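Local coordinates for cellulose biosynthesis protein BcsG (Salmonella typhimurium LT2, PDB 5OLT) that is required for cellulose biosynthesis and, in this zinc-binding extramembrane domain, belongs to the alkaline phosphatase family, at residues Asp60-Asn65 with Ala193-Trp198; Ala247-Leu252 with Val259-Val264; Thr351-Glu356 with Val362-Gly367. One frame throughout, in Å; residues are numbered along the deposited sequence.

How the interactions relate
Followed from the N terminus, the chain first closes interaction 1, in which strand 60-66 is covered by helix 191-203 after 127 intervening residues. Interaction 2 then closes a short connection, folding the end of helix 234-255 back onto strand 259-265 with six residues between the segments. Interaction 3 comes last, with five residues between its segments in the hairpin of strands 355-357 and 360-365. The three follow in series and neither nest nor cross. Interactions 1 and 2 adjoin, centres about 8 Å apart, because strands 60-66 and 259-265 are neighbours in the large mixed sheet. Interaction 3, centred about 32 Å from interaction 1 and 30 Å from interaction 2, lies in the separate C-terminal sheet.

Interaction 1: residues Asp60-Asn65 with Ala193-Trp198; sequences DLLVIN and AVLNRW
Leu-62 and Trp-198 form the closest backbone approach, their CA atoms 9.7 Å apart, as helical segment 193-198 runs almost antiparallel to strand segment 60-65. The axes of the two short segments come within 12.3 Å at an angle of 166°, so the gap is bridged by side chains alone. The indole of Trp-198, its CG anti to the backbone N (chi1 174°), extends from the helix toward the strand and meets Leu-62 coming from the opposite direction. A CH-pi contact results: CD2 of Leu-62 lies over one face of the six-membered ring, 4.1 Å from the ring centroid and only 12° off its normal. The same methyl meets CD2 of Leu-195 at 3.9 Å, one helical turn earlier, and so touches both helix side chains. Two residues before Leu-62 in the strand, CB of Asp-60 reaches CZ2 of Trp-198 at 4.2 Å, while its carboxylate forms a salt bridge with Arg-257 and a hydrogen bond with Ser-210. NE1 of the indole is hydrogen-bonded to Thr-212 OG1. This buried apolar layer packs the helix against the large mixed sheet, where strand 60-66 runs between strands 210-216 and 259-265; Phe-248 of helix 234-255 touches both Leu-195 and Trp-198.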
loop_
_atom_site.group_PDB
_atom_site.type_symbol
_atom_site.label_atom_id
_atom_site.label_comp_id
_atom_site.label_asym_id
_atom_site.label_seq_id
_atom_site.Cartn_x
_atom_site.Cartn_y
_atom_site.Cartn_z
ATOM N N ASP A 60 -16.826 -1.927 -6.708
ATOM C CA ASP A 60 -16.285 -1.273 -5.515
ATOM C C ASP A 60 -14.800 -1.559 -5.351
ATOM O O ASP A 60 -14.361 -2.707 -5.534
ATOM C CB ASP A 60 -17.010 -1.750 -4.255
ATOM C CG ASP A 60 -18.474 -1.455 -4.265
ATOM O OD1 ASP A 60 -18.844 -0.356 -4.719
ATOM O OD2 ASP A 60 -19.268 -2.321 -3.776
ATOM N N LEU A 61 -14.024 -0.513 -5.062
ATOM C CA LEU A 61 -12.606 -0.635 -4.672
ATOM C C LEU A 61 -12.510 -0.545 -3.155
ATOM O O LEU A 61 -13.079 0.373 -2.548
ATOM C CB LEU A 61 -11.756 0.486 -5.318
ATOM C CG LEU A 61 -10.314 0.567 -4.796
ATOM C CD1 LEU A 61 -9.505 -0.634 -5.249
ATOM C CD2 LEU A 61 -9.600 1.824 -5.282
ATOM N N LEU A 62 -11.815 -1.501 -2.544
ATOM C CA LEU A 62 -11.624 -1.445 -1.069
ATOM C C LEU A 62 -10.127 -1.553 -0.820
ATOM O O LEU A 62 -9.515 -2.560 -1.187
ATOM C CB LEU A 62 -12.372 -2.615 -0.421
ATOM C CG LEU A 62 -12.123 -2.836 1.058
ATOM C CD1 LEU A 62 -12.490 -1.625 1.896
ATOM C CD2 LEU A 62 -12.886 -4.073 1.521
ATOM N N VAL A 63 -9.533 -0.496 -0.258
ATOM C CA VAL A 63 -8.098 -0.489 0.046
ATOM C C VAL A 63 -7.943 -0.710 1.546
ATOM O O VAL A 63 -8.477 0.065 2.362
ATOM C CB VAL A 63 -7.452 0.850 -0.381
ATOM C CG1 VAL A 63 -5.982 0.910 0.022
ATOM C CG2 VAL A 63 -7.598 1.058 -1.866
ATOM N N ILE A 64 -7.237 -1.784 1.908
ATOM C CA ILE A 64 -7.089 -2.211 3.295
ATOM C C ILE A 64 -5.637 -1.895 3.686
ATOM O O ILE A 64 -4.698 -2.578 3.240
ATOM C CB ILE A 64 -7.400 -3.735 3.413
ATOM C CG1 ILE A 64 -8.869 -3.993 3.023
ATOM C CG2 ILE A 64 -7.085 -4.244 4.817
ATOM C CD1 ILE A 64 -9.259 -5.450 3.057
ATOM N N ASN A 65 -5.440 -0.830 4.484
ATOM C CA ASN A 65 -4.126 -0.291 4.786
ATOM C C ASN A 65 -3.793 -0.652 6.232
ATOM O O ASN A 65 -4.456 -0.201 7.162
ATOM C CB ASN A 65 -4.198 1.232 4.543
ATOM C CG ASN A 65 -2.887 1.936 4.746
ATOM O OD1 ASN A 65 -1.815 1.494 4.262
ATOM N ND2 ASN A 65 -2.951 3.063 5.427
ATOM N N ALA A 193 -16.146 -7.157 11.953
ATOM C CA ALA A 193 -17.366 -6.347 12.169
ATOM C C ALA A 193 -17.359 -5.066 11.334
ATOM O O ALA A 193 -18.377 -4.705 10.739
ATOM C CB ALA A 193 -17.537 -6.016 13.635
ATOM N N VAL A 194 -16.201 -4.394 11.257
ATOM C CA VAL A 194 -16.079 -3.199 10.426
ATOM C C VAL A 194 -16.349 -3.558 8.951
ATOM O O VAL A 194 -17.072 -2.840 8.251
ATOM C CB VAL A 194 -14.666 -2.577 10.557
ATOM C CG1 VAL A 194 -14.483 -1.438 9.569
ATOM C CG2 VAL A 194 -14.430 -2.043 11.969
ATOM N N LEU A 195 -15.780 -4.668 8.477
ATOM C CA LEU A 195 -15.897 -5.052 7.065
ATOM C C LEU A 195 -17.333 -5.487 6.765
ATOM O O LEU A 195 -17.833 -5.187 5.691
ATOM C CB LEU A 195 -14.905 -6.171 6.718
ATOM C CG LEU A 195 -13.470 -5.659 6.617
ATOM C CD1 LEU A 195 -12.501 -6.845 6.764
ATOM C CD2 LEU A 195 -13.254 -4.936 5.274
ATOM N N ASN A 196 -17.966 -6.204 7.684
ATOM C CA ASN A 196 -19.357 -6.621 7.452
ATOM C C ASN A 196 -20.314 -5.427 7.408
ATOM O O ASN A 196 -21.275 -5.426 6.613
ATOM C CB ASN A 196 -19.789 -7.636 8.482
ATOM C CG ASN A 196 -19.347 -9.039 8.111
ATOM O OD1 ASN A 196 -19.200 -9.379 6.929
ATOM N ND2 ASN A 196 -19.154 -9.874 9.117
ATOM N N ARG A 197 -20.045 -4.418 8.224
ATOM C CA ARG A 197 -20.830 -3.180 8.193
ATOM C C ARG A 197 -20.650 -2.487 6.844
ATOM O O ARG A 197 -21.597 -2.017 6.221
ATOM C CB ARG A 197 -20.440 -2.268 9.367
ATOM C CG ARG A 197 -21.111 -0.893 9.273
ATOM C CD ARG A 197 -20.910 -0.085 10.537
ATOM N NE ARG A 197 -21.626 -0.683 11.677
ATOM C CZ ARG A 197 -21.699 -0.151 12.893
ATOM N NH1 ARG A 197 -21.121 1.014 13.164
ATOM N NH2 ARG A 197 -22.394 -0.789 13.843
ATOM N N TRP A 198 -19.410 -2.443 6.343
ATOM C CA TRP A 198 -19.144 -1.894 5.029
ATOM C C TRP A 198 -19.922 -2.656 3.938
ATOM O O TRP A 198 -20.545 -2.045 3.055
ATOM C CB TRP A 198 -17.627 -1.966 4.769
ATOM C CG TRP A 198 -17.217 -1.574 3.396
ATOM C CD1 TRP A 198 -16.985 -0.308 2.952
ATOM C CD2 TRP A 198 -17.029 -2.434 2.274
ATOM N NE1 TRP A 198 -16.665 -0.317 1.627
ATOM C CE2 TRP A 198 -16.682 -1.610 1.170
ATOM C CE3 TRP A 198 -17.105 -3.821 2.089
ATOM C CZ2 TRP A 198 -16.405 -2.130 -0.093
ATOM C CZ3 TRP A 198 -16.854 -4.333 0.826
ATOM C CH2 TRP A 198 -16.516 -3.486 -0.252
#

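Interaction 2: residues Ala247-Leu252 with Val259-Val264; sequences AFFTEL and VMVVVV
Leu-252 fits against two valines of strand 259-265, and this end is where helix and strand pack most closely. Its CD1 meets CG2 of Val-261 at 3.8 Å, while its other methyl, CD2, lies 4.2 Å from CG2 of Val-259. The leucine thus divides its two branches between two residues on one face of the strand, approaching Val-261 at a slant and Val-259 at about a right angle. In both valines CG2 is the branch beside the backbone N, and that is the methyl offered to Leu-252. CG1 of Val-261 is left for Phe-249: it touches CE1 of that ring at 4.0 Å. The phenyl group leaves the helix with CG beside the backbone N (chi1 -75°), which carries its far end to the strand, and it also makes an edge-to-face contact with Phe-299 of strand 291-299.

The backbones draw apart toward Phe-249, whose longer side chain spans the wider gap: the CA atoms of Leu-252 and Val-259 are 8.0 Å apart, those of Phe-249 and Val-261 9.1 Å. The fit loosens at Val-263, whose nearest approach to segment 247-252 is CG2 to CZ of Phe-249, 4.5 Å. Thr-250 and Glu-251, partly exposed, occupy the side of the helix turned from the sheet, where Glu-251 forms a salt bridge with Lys-254.

The segment axes are nearly antiparallel, at 166°. Helix 234-255 connects strand 210-216 to strand 259-265, two parallel strands with 60-66 lying between them. This is a beta-alpha-beta crossover that spans one intervening strand, with the helix packed on one face of the sheet, as expected of the alpha/beta core of an alkaline phosphatase family member.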
loop_
_atom_site.group_PDB
_atom_site.type_symbol
_atom_site.label_atom_id
_atom_site.label_comp_id
_atom_site.label_asym_id
_atom_site.label_seq_id
_atom_site.Cartn_x
_atom_site.Cartn_y
_atom_site.Cartn_z
ATOM N N ALA A 247 -12.042 -14.751 6.307
ATOM C CA ALA A 247 -13.470 -14.945 6.518
ATOM C C ALA A 247 -14.235 -13.903 5.706
ATOM O O ALA A 247 -15.222 -14.241 5.046
ATOM C CB ALA A 247 -13.816 -14.865 7.985
ATOM N N PHE A 248 -13.765 -12.655 5.712
ATOM C CA PHE A 248 -14.409 -11.653 4.921
ATOM C C PHE A 248 -14.305 -11.905 3.423
ATOM O O PHE A 248 -15.283 -11.684 2.699
ATOM C CB PHE A 248 -13.888 -10.254 5.267
ATOM C CG PHE A 248 -14.691 -9.204 4.599
ATOM C CD1 PHE A 248 -16.057 -9.074 4.955
ATOM C CD2 PHE A 248 -14.155 -8.406 3.615
ATOM C CE1 PHE A 248 -16.860 -8.136 4.369
ATOM C CE2 PHE A 248 -14.995 -7.432 2.984
ATOM C CZ PHE A 248 -16.343 -7.335 3.360
ATOM N N PHE A 249 -13.158 -12.386 2.952
ATOM C CA PHE A 249 -13.034 -12.723 1.536
ATOM C C PHE A 249 -14.106 -13.753 1.183
ATOM O O PHE A 249 -14.730 -13.665 0.117
ATOM C CB PHE A 249 -11.641 -13.254 1.228
ATOM C CG PHE A 249 -10.562 -12.200 1.184
ATOM C CD1 PHE A 249 -10.801 -10.851 1.534
ATOM C CD2 PHE A 249 -9.283 -12.556 0.755
ATOM C CE1 PHE A 249 -9.762 -9.895 1.473
ATOM C CE2 PHE A 249 -8.265 -11.615 0.683
ATOM C CZ PHE A 249 -8.498 -10.296 1.055
ATOM N N THR A 250 -14.317 -14.733 2.058
ATOM C CA THR A 250 -15.398 -15.741 1.828
ATOM C C THR A 250 -16.794 -15.100 1.749
ATOM O O THR A 250 -17.604 -15.444 0.847
ATOM C CB THR A 250 -15.322 -16.863 2.878
ATOM O OG1 THR A 250 -14.028 -17.471 2.768
ATOM C CG2 THR A 250 -16.372 -17.908 2.642
ATOM N N GLU A 251 -17.081 -14.175 2.659
ATOM C CA GLU A 251 -18.325 -13.398 2.619
ATOM C C GLU A 251 -18.455 -12.626 1.318
ATOM O O GLU A 251 -19.555 -12.575 0.723
ATOM C CB GLU A 251 -18.472 -12.435 3.811
ATOM C CG GLU A 251 -18.752 -13.104 5.139
ATOM C CD GLU A 251 -19.917 -14.079 5.040
ATOM O OE1 GLU A 251 -21.066 -13.612 4.821
ATOM O OE2 GLU A 251 -19.682 -15.314 5.158
ATOM N N LEU A 252 -17.340 -12.063 0.846
ATOM C CA LEU A 252 -17.373 -11.280 -0.393
ATOM C C LEU A 252 -17.666 -12.165 -1.573
ATOM O O LEU A 252 -18.475 -11.781 -2.446
ATOM C CB LEU A 252 -16.061 -10.542 -0.664
ATOM C CG LEU A 252 -15.861 -9.174 -0.058
ATOM C CD1 LEU A 252 -14.590 -8.647 -0.685
ATOM C CD2 LEU A 252 -17.005 -8.221 -0.316
ATOM N N VAL A 259 -15.874 -6.561 -6.715
ATOM C CA VAL A 259 -15.031 -5.834 -5.775
ATOM C C VAL A 259 -13.579 -6.050 -6.127
ATOM O O VAL A 259 -13.151 -7.163 -6.397
ATOM C CB VAL A 259 -15.281 -6.238 -4.306
ATOM C CG1 VAL A 259 -14.469 -5.333 -3.343
ATOM C CG2 VAL A 259 -16.754 -6.148 -3.912
ATOM N N MET A 260 -12.817 -4.959 -6.087
ATOM C CA MET A 260 -11.366 -5.024 -6.166
ATOM C C MET A 260 -10.837 -4.719 -4.783
ATOM O O MET A 260 -11.060 -3.624 -4.290
ATOM C CB MET A 260 -10.840 -4.008 -7.182
ATOM C CG MET A 260 -9.318 -3.993 -7.300
ATOM S SD MET A 260 -8.824 -2.781 -8.525
ATOM C CE MET A 260 -7.052 -2.961 -8.512
ATOM N N VAL A 261 -10.160 -5.681 -4.168
ATOM C CA VAL A 261 -9.586 -5.509 -2.813
ATOM C C VAL A 261 -8.081 -5.385 -2.942
ATOM O O VAL A 261 -7.435 -6.196 -3.596
ATOM C CB VAL A 261 -9.943 -6.675 -1.879
ATOM C CG1 VAL A 261 -9.254 -6.477 -0.527
ATOM C CG2 VAL A 261 -11.464 -6.737 -1.705
ATOM N N VAL A 262 -7.528 -4.305 -2.387
ATOM C CA VAL A 262 -6.083 -4.083 -2.353
ATOM C C VAL A 262 -5.665 -4.083 -0.894
ATOM O O VAL A 262 -6.201 -3.287 -0.113
ATOM C CB VAL A 262 -5.690 -2.741 -2.987
ATOM C CG1 VAL A 262 -4.169 -2.556 -2.884
ATOM C CG2 VAL A 262 -6.177 -2.702 -4.430
ATOM N N VAL A 263 -4.749 -4.974 -0.526
ATOM C CA VAL A 263 -4.204 -4.987 0.818
ATOM C C VAL A 263 -2.812 -4.384 0.713
ATOM O O VAL A 263 -1.979 -4.907 -0.044
ATOM C CB VAL A 263 -4.115 -6.427 1.361
ATOM C CG1 VAL A 263 -3.333 -6.445 2.688
ATOM C CG2 VAL A 263 -5.516 -6.954 1.543
ATOM N N VAL A 264 -2.523 -3.313 1.459
ATOM C CA VAL A 264 -1.194 -2.679 1.373
ATOM C C VAL A 264 -0.830 -2.143 2.745
ATOM O O VAL A 264 -1.461 -1.199 3.264
ATOM C CB VAL A 264 -1.161 -1.587 0.289
ATOM C CG1 VAL A 264 -2.366 -0.668 0.413
ATOM C CG2 VAL A 264 0.169 -0.820 0.225
#

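Interaction 3: residues Thr351-Glu356 with Val362-Gly367; sequences TAPVSE and VIQYQG
The flat groups joining Ser-355 to Val-362 are peptide units, and each carbonyl receives the partner's N-H within its own plane. Ser-355 N donates to Val-362 O at 2.9 Å, nearly straight at 165°. Val-362 N returns the bond to Ser-355 O at 2.8 Å and 168°. They form an antiparallel hydrogen-bonded pair. The Val-362 carbonyl oxygen also receives a CA-H...O contact from Val-354 CA at 3.4 Å.

On one face of the hairpin lie the side chains of Ser-355 and Val-362, near Thr-290 and Pro-287; the hydroxyl of Ser-355 is hydrogen-bonded to Asn-96 ND2. On the other, Val-354 and Ile-363 lie side by side, CG2 against CG2 at 4.0 Å, and Val-354 continues onto Trp-33 of helix 27-42. Ile-363 holds CG1 between the backbone N and the carbonyl carbon (chi1 70°), leaving CG2 beside the N to meet Val-354. Farther along, CG of Pro-353 rests on CG of Gln-364 at 3.8 Å, the two side chains crossing at about a right angle.

Pro-353 centres an inverse gamma turn, closed by Val-354 N to Ala-352 O, that bends the chain from its partner. One water fills the next rung, accepting from Gln-364 N at 2.9 Å and donating weakly to Pro-353 O. Proline has no N-H to give, so this pair could have at most one direct bond, Gln-364 N to Pro-353 O; the water stands in for it, consistent with the ladder ending at Ser-355.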
loop_
_atom_site.group_PDB
_atom_site.type_symbol
_atom_site.label_atom_id
_atom_site.label_comp_id
_atom_site.label_asym_id
_atom_site.label_seq_id
_atom_site.Cartn_x
_atom_site.Cartn_y
_atom_site.Cartn_z
ATOM N N THR A 351 9.620 0.703 -9.112
ATOM C CA THR A 351 10.069 1.855 -8.327
ATOM C C THR A 351 11.210 1.373 -7.465
ATOM O O THR A 351 11.111 0.318 -6.802
ATOM C CB THR A 351 8.925 2.385 -7.426
ATOM O OG1 THR A 351 7.784 2.703 -8.247
ATOM C CG2 THR A 351 9.373 3.647 -6.671
ATOM N N ALA A 352 12.313 2.112 -7.471
ATOM C CA ALA A 352 13.445 1.754 -6.609
ATOM C C ALA A 352 13.005 1.840 -5.138
ATOM O O ALA A 352 12.141 2.685 -4.790
ATOM C CB ALA A 352 14.649 2.671 -6.881
ATOM N N PRO A 353 13.587 0.973 -4.281
ATOM C CA PRO A 353 13.213 0.969 -2.846
ATOM C C PRO A 353 13.915 2.068 -2.069
ATOM O O PRO A 353 14.962 1.878 -1.495
ATOM C CB PRO A 353 13.641 -0.424 -2.380
ATOM C CG PRO A 353 14.807 -0.719 -3.251
ATOM C CD PRO A 353 14.415 -0.201 -4.621
ATOM N N VAL A 354 13.332 3.227 -2.127
ATOM C CA VAL A 354 13.802 4.396 -1.391
ATOM C C VAL A 354 12.779 4.654 -0.300
ATOM O O VAL A 354 11.573 4.656 -0.564
ATOM C CB VAL A 354 13.869 5.616 -2.329
ATOM C CG1 VAL A 354 14.183 6.892 -1.540
ATOM C CG2 VAL A 354 14.888 5.349 -3.451
ATOM N N SER A 355 13.246 4.867 0.928
ATOM C CA SER A 355 12.322 5.107 2.034
ATOM C C SER A 355 12.798 6.287 2.856
ATOM O O SER A 355 14.022 6.503 2.994
ATOM C CB SER A 355 12.234 3.875 2.944
ATOM O OG SER A 355 11.801 2.759 2.190
ATOM N N GLU A 356 11.848 7.039 3.388
ATOM C CA GLU A 356 12.197 8.229 4.147
ATOM C C GLU A 356 11.283 8.486 5.264
ATOM O O GLU A 356 10.088 8.188 5.196
ATOM C CB GLU A 356 12.064 9.508 3.277
ATOM C CG GLU A 356 12.716 9.450 1.959
ATOM C CD GLU A 356 12.768 10.789 1.270
ATOM O OE1 GLU A 356 12.685 11.901 1.906
ATOM O OE2 GLU A 356 12.939 10.672 0.061
ATOM N N VAL A 362 16.741 5.997 3.349
ATOM C CA VAL A 362 17.381 4.704 3.175
ATOM C C VAL A 362 17.216 4.343 1.701
ATOM O O VAL A 362 16.115 4.439 1.139
ATOM C CB VAL A 362 16.741 3.618 4.061
ATOM C CG1 VAL A 362 17.297 2.247 3.727
ATOM C CG2 VAL A 362 17.010 3.943 5.519
ATOM N N ILE A 363 18.308 3.884 1.098
ATOM C CA ILE A 363 18.294 3.386 -0.297
ATOM C C ILE A 363 19.045 2.076 -0.392
ATOM O O ILE A 363 19.806 1.713 0.516
ATOM C CB ILE A 363 18.909 4.403 -1.310
ATOM C CG1 ILE A 363 20.432 4.535 -1.116
ATOM C CG2 ILE A 363 18.183 5.757 -1.159
ATOM C CD1 ILE A 363 21.123 5.475 -2.117
ATOM N N GLN A 364 18.804 1.364 -1.492
ATOM C CA GLN A 364 19.635 0.232 -1.900
ATOM C C GLN A 364 20.498 0.713 -3.049
ATOM O O GLN A 364 19.982 1.260 -4.010
ATOM C CB GLN A 364 18.783 -0.950 -2.343
ATOM C CG GLN A 364 17.949 -1.565 -1.241
ATOM C CD GLN A 364 18.720 -2.543 -0.378
ATOM O OE1 GLN A 364 19.853 -2.898 -0.672
ATOM N NE2 GLN A 364 18.087 -3.000 0.668
ATOM N N TYR A 365 21.797 0.522 -2.953
ATOM C CA TYR A 365 22.696 0.994 -4.028
ATOM C C TYR A 365 23.655 -0.141 -4.304
ATOM O O TYR A 365 24.361 -0.585 -3.385
ATOM C CB TYR A 365 23.460 2.269 -3.601
ATOM C CG TYR A 365 24.153 2.928 -4.772
ATOM C CD1 TYR A 365 25.420 2.491 -5.177
ATOM C CD2 TYR A 365 23.532 3.971 -5.491
ATOM C CE1 TYR A 365 26.055 3.063 -6.283
ATOM C CE2 TYR A 365 24.141 4.530 -6.610
ATOM C CZ TYR A 365 25.416 4.081 -6.986
ATOM O OH TYR A 365 26.034 4.646 -8.086
ATOM N N GLN A 366 23.650 -0.615 -5.557
ATOM C CA GLN A 366 24.382 -1.810 -5.966
ATOM C C GLN A 366 24.130 -2.963 -4.997
ATOM O O GLN A 366 25.052 -3.675 -4.575
ATOM C CB GLN A 366 25.872 -1.506 -6.142
ATOM C CG GLN A 366 26.116 -0.551 -7.297
ATOM C CD GLN A 366 27.567 -0.162 -7.462
ATOM O OE1 GLN A 366 28.431 -0.633 -6.736
ATOM N NE2 GLN A 366 27.835 0.707 -8.413
ATOM N N GLY A 367 22.856 -3.085 -4.607
ATOM C CA GLY A 367 22.380 -4.220 -3.817
ATOM C C GLY A 367 22.663 -4.149 -2.328
ATOM O O GLY A 367 22.416 -5.129 -1.628
HETATM O O HOH W 1 16.996 2.385 -3.491
#